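Local coordinates for F420-dependent methylenetetrahydromethanopterin dehydrogenase (Methanopyrus kandleri, PDB 1QV9), which catalyses the reversible, coenzyme F420-dependent reduction of methenyl-tetrahydromethanopterin to methylene-tetrahydromethanopterin, a step of methanogenesis from CO2, at the interface of chains A and B. Coordinates in Å, arbitrary orientation; residue numbers count along the deposited sequence, not the author numbering. Chains: chain A/B, F420-dependent methylenetetrahydromethanopterin dehydrogenase.

The interface of chains A and B. Residues chain A 185, 201, 204-205; chain B 232-233, 235-236.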
ATOM      1  N   ARG A 185     -17.142  17.732  -7.766  1.00 17.70           N
ATOM      2  CA  ARG A 185     -15.701  17.853  -7.853  1.00 16.84           C
ATOM      3  C   ARG A 185     -15.209  19.302  -7.930  1.00 14.40           C
ATOM      4  O   ARG A 185     -14.293  19.706  -7.193  1.00 15.98           O
ATOM      5  CB  ARG A 185     -15.232  17.055  -9.079  1.00 19.50           C
ATOM      6  CG  ARG A 185     -13.754  17.114  -9.333  1.00 24.68           C
ATOM      7  CD  ARG A 185     -13.412  17.646 -10.694  1.00 25.77           C
ATOM      8  NE  ARG A 185     -14.081  16.978 -11.809  1.00 18.67           N
ATOM      9  CZ  ARG A 185     -14.232  17.574 -12.991  1.00 20.04           C
ATOM     10  NH1 ARG A 185     -14.834  16.953 -13.993  1.00 21.57           N
ATOM     11  NH2 ARG A 185     -13.816  18.816 -13.148  1.00 21.88           N
ATOM     12  N   VAL A 201      -6.107  18.094  -5.534  1.00 14.64           N
ATOM     13  CA  VAL A 201      -6.282  17.399  -6.792  1.00 13.48           C
ATOM     14  C   VAL A 201      -6.678  15.930  -6.587  1.00 15.15           C
ATOM     15  O   VAL A 201      -7.535  15.371  -7.324  1.00 14.80           O
ATOM     16  CB  VAL A 201      -4.993  17.559  -7.630  1.00 18.84           C
ATOM     17  CG1 VAL A 201      -4.949  16.568  -8.744  1.00 22.98           C
ATOM     18  CG2 VAL A 201      -4.958  19.016  -8.181  1.00 17.44           C
HETATM   19  N   MSE A 204     -10.298  15.960  -5.596  1.00 14.55           N
HETATM   20  CA  MSE A 204     -11.145  16.173  -6.762  1.00 15.29           C
HETATM   21  C   MSE A 204     -11.277  14.870  -7.529  1.00 13.06           C
HETATM   22  O   MSE A 204     -12.384  14.522  -7.927  1.00 14.76           O
HETATM   23  CB  MSE A 204     -10.548  17.260  -7.658  1.00 16.44           C
HETATM   24  CG  MSE A 204     -10.619  18.621  -6.953  1.00 12.85           C
HETATM   25 SE   MSE A 204      -9.639  20.001  -7.970  1.00 19.55          SE
HETATM   26  CE  MSE A 204     -10.424  19.681  -9.652  1.00 17.76           C
ATOM     27  N   ALA A 205     -10.171  14.155  -7.740  1.00 13.03           N
ATOM     28  CA  ALA A 205     -10.250  12.853  -8.418  1.00 12.07           C
ATOM     29  C   ALA A 205     -11.194  11.927  -7.628  1.00 13.45           C
ATOM     30  O   ALA A 205     -11.967  11.171  -8.197  1.00 15.18           O
ATOM     31  CB  ALA A 205      -8.885  12.204  -8.519  1.00 14.43           C
TER
ATOM     32  N   PRO B 232      -5.676  22.472 -11.823  1.00 16.71           N
ATOM     33  CA  PRO B 232      -6.082  21.388 -10.900  1.00 16.13           C
ATOM     34  C   PRO B 232      -6.962  20.357 -11.637  1.00 16.07           C
ATOM     35  O   PRO B 232      -6.876  19.131 -11.367  1.00 16.02           O
ATOM     36  CB  PRO B 232      -6.931  22.106  -9.845  1.00 16.02           C
ATOM     37  CG  PRO B 232      -6.332  23.456  -9.790  1.00 19.37           C
ATOM     38  CD  PRO B 232      -5.860  23.800 -11.193  1.00 18.45           C
ATOM     39  N   ILE B 233      -7.836  20.818 -12.538  1.00 16.73           N
ATOM     40  CA  ILE B 233      -8.671  19.875 -13.256  1.00 13.72           C
ATOM     41  C   ILE B 233      -7.864  18.845 -14.065  1.00 15.40           C
ATOM     42  O   ILE B 233      -8.093  17.626 -13.925  1.00 15.68           O
ATOM     43  CB  ILE B 233      -9.719  20.622 -14.133  1.00 16.36           C
ATOM     44  CG1 ILE B 233     -10.746  21.336 -13.233  1.00 16.51           C
ATOM     45  CG2 ILE B 233     -10.434  19.649 -15.036  1.00 14.77           C
ATOM     46  CD1 ILE B 233     -11.636  22.362 -14.010  1.00 18.38           C
ATOM     47  N   ALA B 235      -4.801  17.960 -13.640  1.00 14.49           N
ATOM     48  CA  ALA B 235      -4.027  17.103 -12.769  1.00 14.13           C
ATOM     49  C   ALA B 235      -4.906  16.050 -12.115  1.00 14.05           C
ATOM     50  O   ALA B 235      -4.413  14.940 -11.826  1.00 15.51           O
ATOM     51  CB  ALA B 235      -3.335  17.926 -11.691  1.00 16.35           C
ATOM     52  N   SER B 236      -6.187  16.361 -11.852  1.00 13.57           N
ATOM     53  CA  SER B 236      -7.068  15.390 -11.186  1.00 13.61           C
ATOM     54  C   SER B 236      -7.340  14.233 -12.177  1.00 12.74           C
ATOM     55  O   SER B 236      -7.528  13.090 -11.785  1.00 16.14           O
ATOM     56  CB  SER B 236      -8.387  16.049 -10.710  1.00 16.93           C
ATOM     57  OG  SER B 236      -9.295  16.349 -11.783  1.00 17.12           O
TER
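A:Val201, on helix 197-223, presses both of its methyls into the surface of helix 227-257 of the other subunit. A:Val201 CG1 stands opposite the backbone N (chi1 164°) and meets the main chain where B:Ala235 joins B:Ser236, 3.4 Å from the CA of B:Ser236. A:Val201 CG1 also touches the methyl CB of B:Ala235, at 3.6 Å. The other branch, A:Val201 CG2, lies one turn back along the partner helix, 3.8 Å from the CA of B:Pro232. The small side chains of B:Ala235 and B:Ser236 probably allow A:Val201 to come this close to the backbone. Cutting A:Val201 back to an alanine removes both methyls, which would probably open a gap over the B:Ala235–B:Ser236 peptide and leave B:Pro232 less well packed. One turn on, the selenomethionine A:Met204 extends its side chain at a slant to B:Pro232, with A:Met204 SE 3.9 Å from the ring carbon CB of B:Pro232. A bend at chi3 (50°) turns the terminal methyl CE of A:Met204 towards CG1 of B:Ile233, 4.0 Å away, with the two side chains roughly perpendicular. B:Ser236 bridges to the polar rim. Its CB rests against CB of A:Met204, while the hydroxyl OG of B:Ser236 turns back to the carbonyl O of B:Ile233 in its own helix in a 2.8 Å hydrogen bond. The hydroxyl comes in tilted 17° from the carbonyl plane, and this bond is likely to hold the serine side chain in its rotamer. Furthest out, the guanidinium NH2 of A:Arg185 lies against B:Ile233, 4.0 Å from CG2, a loose contact that borders the apolar packing. Repeated by the two-fold with the chains exchanged, this helix-to-helix patch helps hold A and B together, probably as one of the dimers of the hexamer, a trimer of dimers.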